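Local coordinates for capsid protein VP1 (Human polyomavirus 12, PDB 6Y5Z) that probably builds the outer shell of a T=7 icosahedral polyomavirus capsid from disulfide-linked pentamers and takes part in attachment to host cells, at residues D[48-51]-D[52-56]; D[152-155]-D[156-159]; D[188-191]-D[192-195]. All coordinates share one frame; numbering follows the deposited sequence.

Interaction 1 (D[48-51]-D[52-56])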
loop_
_atom_site.group_PDB
_atom_site.type_symbol
_atom_site.label_atom_id
_atom_site.label_comp_id
_atom_site.label_asym_id
_atom_site.label_seq_id
_atom_site.Cartn_x
_atom_site.Cartn_y
_atom_site.Cartn_z
ATOM N N VAL D 48 31.690 7.654 6.992
ATOM C CA VAL D 48 30.840 8.648 7.686
ATOM C C VAL D 48 31.750 9.697 8.317
ATOM O O VAL D 48 32.781 9.325 8.922
ATOM C CB VAL D 48 29.969 7.943 8.734
ATOM C CG1 VAL D 48 29.194 8.941 9.587
ATOM C CG2 VAL D 48 29.044 6.941 8.053
ATOM N N ALA D 49 31.375 10.959 8.161
ATOM C CA ALA D 49 32.129 12.129 8.665
ATOM C C ALA D 49 32.282 12.065 10.183
ATOM O O ALA D 49 31.385 11.544 10.879
ATOM C CB ALA D 49 31.462 13.398 8.246
ATOM N N THR D 50 33.424 12.550 10.666
ATOM C CA THR D 50 33.751 12.605 12.112
ATOM C C THR D 50 33.231 13.911 12.721
ATOM O O THR D 50 33.242 14.025 13.976
ATOM C CB THR D 50 35.263 12.450 12.343
ATOM O OG1 THR D 50 35.898 13.549 11.694
ATOM C CG2 THR D 50 35.791 11.132 11.829
ATOM N N ALA D 51 32.823 14.866 11.886
ATOM C CA ALA D 51 32.282 16.176 12.291
ATOM C C ALA D 51 31.568 16.794 11.098
ATOM O O ALA D 51 31.894 16.409 9.967
ATOM C CB ALA D 51 33.423 17.066 12.744
ATOM N N ARG D 52 30.669 17.751 11.321
ATOM C CA ARG D 52 29.987 18.454 10.206
ATOM C C ARG D 52 30.995 19.214 9.350
ATOM O O ARG D 52 30.776 19.331 8.144
ATOM C CB ARG D 52 28.973 19.482 10.712
ATOM C CG ARG D 52 27.564 18.961 10.862
ATOM C CD ARG D 52 26.622 20.095 11.203
ATOM N NE ARG D 52 25.753 20.534 10.123
ATOM C CZ ARG D 52 25.296 21.774 9.991
ATOM N NH1 ARG D 52 25.655 22.713 10.848
ATOM N NH2 ARG D 52 24.465 22.085 9.020
ATOM N N GLU D 53 32.089 19.689 9.961
ATOM C CA GLU D 53 33.091 20.558 9.292
ATOM C C GLU D 53 34.159 19.733 8.575
ATOM O O GLU D 53 34.989 20.334 7.904
ATOM C CB GLU D 53 33.774 21.454 10.329
ATOM C CG GLU D 53 32.835 22.424 10.996
ATOM C CD GLU D 53 31.908 21.879 12.073
ATOM O OE1 GLU D 53 32.150 20.752 12.622
ATOM O OE2 GLU D 53 30.922 22.602 12.372
ATOM N N THR D 54 34.191 18.408 8.749
ATOM C CA THR D 54 35.194 17.525 8.106
ATOM C C THR D 54 34.514 16.549 7.148
ATOM O O THR D 54 35.053 15.477 6.914
ATOM C CB THR D 54 36.010 16.766 9.155
ATOM O OG1 THR D 54 35.114 15.955 9.920
ATOM C CG2 THR D 54 36.777 17.704 10.058
ATOM N N ASP D 55 33.344 16.905 6.637
ATOM C CA ASP D 55 32.524 15.997 5.804
ATOM C C ASP D 55 33.021 16.141 4.363
ATOM O O ASP D 55 32.672 17.151 3.719
ATOM C CB ASP D 55 31.059 16.343 5.991
ATOM C CG ASP D 55 30.093 15.396 5.312
ATOM O OD1 ASP D 55 30.529 14.362 4.783
ATOM O OD2 ASP D 55 28.901 15.724 5.364
ATOM N N ARG D 56 33.865 15.198 3.928
ATOM C CA ARG D 56 34.642 15.276 2.665
ATOM C C ARG D 56 34.446 13.972 1.909
ATOM O O ARG D 56 35.329 13.130 1.868
ATOM C CB ARG D 56 36.129 15.514 2.963
ATOM C CG ARG D 56 36.435 16.881 3.550
ATOM C CD ARG D 56 37.859 17.012 4.090
ATOM N NE ARG D 56 37.910 18.270 4.823
ATOM C CZ ARG D 56 38.510 18.497 5.988
ATOM N NH1 ARG D 56 39.187 17.543 6.608
ATOM N NH2 ARG D 56 38.434 19.704 6.526
HETATM O O HOH W 1 35.485 13.155 8.545
#

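Interaction 2 (D[152-155]-D[156-159])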
loop_
_atom_site.group_PDB
_atom_site.type_symbol
_atom_site.label_atom_id
_atom_site.label_comp_id
_atom_site.label_asym_id
_atom_site.label_seq_id
_atom_site.Cartn_x
_atom_site.Cartn_y
_atom_site.Cartn_z
ATOM N N LEU D 152 33.120 17.242 -9.947
ATOM C CA LEU D 152 31.636 17.052 -9.906
ATOM C C LEU D 152 30.962 18.368 -10.240
ATOM O O LEU D 152 31.622 19.422 -10.179
ATOM C CB LEU D 152 31.199 16.575 -8.519
ATOM C CG LEU D 152 31.813 15.268 -8.038
ATOM C CD1 LEU D 152 31.185 14.853 -6.716
ATOM C CD2 LEU D 152 31.649 14.156 -9.068
ATOM N N ILE D 153 29.672 18.339 -10.546
ATOM C CA ILE D 153 28.859 19.575 -10.604
ATOM C C ILE D 153 27.917 19.523 -9.401
ATOM O O ILE D 153 27.097 18.561 -9.326
ATOM C CB ILE D 153 28.086 19.744 -11.926
ATOM C CG1 ILE D 153 28.956 19.568 -13.175
ATOM C CG2 ILE D 153 27.384 21.086 -11.913
ATOM C CD1 ILE D 153 30.167 20.471 -13.224
ATOM N N VAL D 154 28.074 20.477 -8.499
ATOM C CA VAL D 154 27.298 20.604 -7.234
ATOM C C VAL D 154 26.852 22.054 -7.128
ATOM O O VAL D 154 27.296 22.885 -7.923
ATOM C CB VAL D 154 28.139 20.152 -6.026
ATOM C CG1 VAL D 154 28.393 18.660 -6.060
ATOM C CG2 VAL D 154 29.465 20.905 -5.931
ATOM N N PRO D 155 25.939 22.410 -6.201
ATOM C CA PRO D 155 25.469 23.789 -6.087
ATOM C C PRO D 155 26.589 24.843 -6.030
ATOM O O PRO D 155 26.423 25.905 -6.619
ATOM C CB PRO D 155 24.604 23.741 -4.830
ATOM C CG PRO D 155 23.995 22.356 -4.922
ATOM C CD PRO D 155 25.176 21.497 -5.325
ATOM N N LYS D 156 27.703 24.525 -5.378
ATOM C CA LYS D 156 28.870 25.455 -5.304
ATOM C C LYS D 156 29.341 25.809 -6.723
ATOM O O LYS D 156 29.905 26.921 -6.907
ATOM C CB LYS D 156 30.004 24.828 -4.497
ATOM C CG LYS D 156 31.181 25.759 -4.260
ATOM C CD LYS D 156 32.327 25.081 -3.574
ATOM C CE LYS D 156 33.506 26.018 -3.394
ATOM N NZ LYS D 156 34.586 25.363 -2.621
ATOM N N SER D 157 29.146 24.922 -7.705
ATOM C CA SER D 157 29.543 25.139 -9.122
ATOM C C SER D 157 28.777 26.331 -9.716
ATOM O O SER D 157 29.289 26.890 -10.709
ATOM C CB SER D 157 29.328 23.905 -9.958
ATOM O OG SER D 157 30.029 22.798 -9.408
ATOM N N VAL D 158 27.589 26.675 -9.194
ATOM C CA VAL D 158 26.657 27.652 -9.829
ATOM C C VAL D 158 26.309 28.822 -8.908
ATOM O O VAL D 158 25.801 29.821 -9.421
ATOM C CB VAL D 158 25.378 26.973 -10.339
ATOM C CG1 VAL D 158 25.706 25.869 -11.328
ATOM C CG2 VAL D 158 24.479 26.469 -9.212
ATOM N N THR D 159 26.554 28.736 -7.608
ATOM C CA THR D 159 26.154 29.795 -6.659
ATOM C C THR D 159 26.956 29.681 -5.365
ATOM O O THR D 159 27.676 28.714 -5.181
ATOM C CB THR D 159 24.637 29.763 -6.429
ATOM O OG1 THR D 159 24.227 31.005 -5.851
ATOM C CG2 THR D 159 24.203 28.621 -5.531
#

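Interaction 3 (D[188-191]-D[192-195])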
loop_
_atom_site.group_PDB
_atom_site.type_symbol
_atom_site.label_atom_id
_atom_site.label_comp_id
_atom_site.label_asym_id
_atom_site.label_seq_id
_atom_site.Cartn_x
_atom_site.Cartn_y
_atom_site.Cartn_z
ATOM N N SER D 188 17.716 18.075 -7.191
ATOM C CA SER D 188 16.321 17.627 -7.380
ATOM C C SER D 188 15.900 18.038 -8.772
ATOM O O SER D 188 16.295 19.104 -9.240
ATOM C CB SER D 188 15.415 18.281 -6.380
ATOM O OG SER D 188 15.762 17.923 -5.065
ATOM N N PRO D 189 14.993 17.302 -9.431
ATOM C CA PRO D 189 14.337 17.831 -10.622
ATOM C C PRO D 189 13.614 19.116 -10.223
ATOM O O PRO D 189 13.011 19.173 -9.142
ATOM C CB PRO D 189 13.371 16.750 -11.103
ATOM C CG PRO D 189 13.678 15.549 -10.261
ATOM C CD PRO D 189 14.524 15.957 -9.076
ATOM N N ASP D 190 13.755 20.157 -11.039
ATOM C CA ASP D 190 13.222 21.498 -10.722
ATOM C C ASP D 190 11.766 21.615 -11.182
ATOM O O ASP D 190 11.482 21.671 -12.395
ATOM C CB ASP D 190 14.085 22.567 -11.385
ATOM C CG ASP D 190 13.685 23.979 -10.998
ATOM O OD1 ASP D 190 12.671 24.147 -10.260
ATOM O OD2 ASP D 190 14.399 24.892 -11.410
ATOM N N PRO D 191 10.772 21.663 -10.271
ATOM C CA PRO D 191 9.371 21.710 -10.690
ATOM C C PRO D 191 8.963 23.087 -11.243
ATOM O O PRO D 191 7.906 23.211 -11.804
ATOM C CB PRO D 191 8.602 21.411 -9.401
ATOM C CG PRO D 191 9.505 21.927 -8.323
ATOM C CD PRO D 191 10.918 21.655 -8.803
ATOM N N SER D 192 9.810 24.097 -11.067
ATOM C CA SER D 192 9.564 25.475 -11.549
ATOM C C SER D 192 10.044 25.624 -12.994
ATOM O O SER D 192 9.701 26.645 -13.602
ATOM C CB SER D 192 10.215 26.504 -10.658
ATOM O OG SER D 192 11.619 26.577 -10.848
ATOM N N ARG D 193 10.806 24.660 -13.522
ATOM C CA ARG D 193 11.215 24.651 -14.951
ATOM C C ARG D 193 10.702 23.352 -15.570
ATOM O O ARG D 193 9.507 23.006 -15.315
ATOM C CB ARG D 193 12.716 24.911 -15.020
ATOM C CG ARG D 193 13.063 26.238 -14.363
ATOM C CD ARG D 193 14.532 26.582 -14.515
ATOM N NE ARG D 193 14.762 27.897 -13.935
ATOM C CZ ARG D 193 15.893 28.583 -14.060
ATOM N NH1 ARG D 193 16.897 28.060 -14.720
ATOM N NH2 ARG D 193 16.007 29.784 -13.514
ATOM N N ASN D 194 11.502 22.692 -16.402
ATOM C CA ASN D 194 11.116 21.405 -17.046
ATOM C C ASN D 194 9.766 21.527 -17.764
ATOM O O ASN D 194 8.967 20.551 -17.736
ATOM C CB ASN D 194 11.106 20.288 -16.001
ATOM C CG ASN D 194 12.517 19.898 -15.616
ATOM O OD1 ASN D 194 13.346 19.609 -16.492
ATOM N ND2 ASN D 194 12.814 19.942 -14.329
ATOM N N GLU D 195 9.517 22.637 -18.461
ATOM C CA GLU D 195 8.264 22.796 -19.243
ATOM C C GLU D 195 8.241 21.756 -20.376
ATOM O O GLU D 195 7.136 21.346 -20.797
ATOM C CB GLU D 195 8.121 24.207 -19.796
ATOM C CG GLU D 195 6.773 24.437 -20.459
HETATM O O HOH W 2 7.810 21.135 -14.457
#

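Interaction 1 (D[48-51]-D[52-56])
T50 and T54 face each other across a tight turn in the long loop that joins strand 9-26 to strand 66-71 of the jelly-roll VP1 subunit. Hydrogen bonds come first. The hydroxyls T50 OG1 and T54 OG1 are bonded at 3.1 Å, and either may be the donor. Both oxygens sit between their own backbone N and carbonyl carbon (chi1 62° and 61°), which lets the two side chains cross at about a right angle. The backbone closes the turn as well: T54 N donates to A51 O at 3.3 Å.

Water adds a second link between the same two threonines. Water 1 accepts from T50 N at 3.0 Å and donates to T54 O at 2.9 Å. It thus joins the backbone of the two limbs beside the hydroxyl pair.

The second subunit of the pentamer supplies further partners. D55 OD1 is bonded to H106 of that subunit. R52 heads away from the turn, bonds T38 there and makes a cation-pi contact with W39, also of the second subunit.

Van der Waals contacts complete the turn. A49 CB lies alongside the D55 side chain, 3.7 Å from D55 CB and about as far from its carboxylate. On another flank E53 folds back at chi2, 77°. This bend brings one carboxylate oxygen back towards the start of the turn, with E53 OE1 3.9 Å from A51 CB.

Interaction 2 (D[152-155]-D[156-159])
K156 CB passes V154 CG2 at 4.2 Å, at the start of two overlapping beta turns, V154-S157 and P155-V158, both with a type I-like backbone. In them V154 and P155 offer their carbonyls to the residues that follow. Beyond CB the lysine chain is fully extended. Its amine leads away from the turns.

S157 comes next and grips V154 at both ends. S157 N donates to V154 O at 2.8 Å, and V154 N donates to S157 OG at 3.2 Å. The second bond is nearly straight, with an angle of 168° at the hydrogen. S157 OG stands beside its own backbone N (chi1 -56°), which turns it back to the valine amide. The two bonds form a ring of side chain and backbone that fixes the rotation of the serine. S157 CB rests against I153 CG2 at 3.9 Å.

V158 N donates to P155 O at 2.9 Å. V158 CG2 also lies close to that oxygen, at 3.3 Å.

T159 N is the second donor to P155 O, at 3.0 Å. One carbonyl is therefore held by two consecutive amides. T159 OG1 is bonded to S171.

The turns belong to the loop between strands 136-139 and 173-175 of a small antiparallel sheet. I153 O is bonded to the indole nitrogen of W187, on strand 187-189 at the edge of that sheet. P155 packs on Q141 and T186, just off the ends of strands 136-139 and 187-189.

Interaction 3 (D[188-191]-D[192-195])
D190 CB starts this contact 4.1 Å from N194 ND2. From there CG runs opposite the backbone N (chi1 -174°), and the carboxylate reaches forward over the next residues.

OD1 is the busier oxygen within the turn. D190 OD1 accepts from S192 OG at 2.7 Å, on the syn side and a little out of the carboxylate plane. It also accepts from S192 N at 3.0 Å, on the same face. One serine thus holds the oxygen with both its amide and its hydroxyl.

OD2 lies beside R193. D190 OD2 is 3.5 Å from R193 CG, against the extended stem of the arginine. Its salt bridge to R193 NE is long, at 3.9 Å, and rests on charge alone, since no N-H points at the oxygen. K173 pairs with OD2 as a further salt bridge, which probably helps to keep this buried carboxylate ionised.

The backbone oxygen of the same aspartate also accepts two hydrogen bonds. R193 N meets D190 O at 3.3 Å and N194 ND2 meets D190 O at 2.9 Å, from opposite faces of the carbonyl plane. Water 2 donates to R193 O and, weakly, to P191 O.

The bond from S192 N to OD1 defines an Asx turn. It coincides with a type I beta turn from D190 to R193, just where the chain leaves strand 187-189.

In the fold
From the N terminus the three contacts follow in series; none nests in or crosses another. Interaction 1 makes a turn in the loop from strand 9-26 to strand 66-71. Interaction 2 turns the chain between strands 136-139 and 173-175, two neighbours in the small three-stranded sheet. Interaction 3 bends it off strand 187-189, on the far side of strand 136-139 from 173-175, towards strand 197-204 of the large sheet. Interactions 2 and 3 do not touch, with nearest atoms about 8 Å apart, but both border the small sheet. The nearest atoms of interactions 1 and 3 are about 17 Å apart, yet both reach the second subunit.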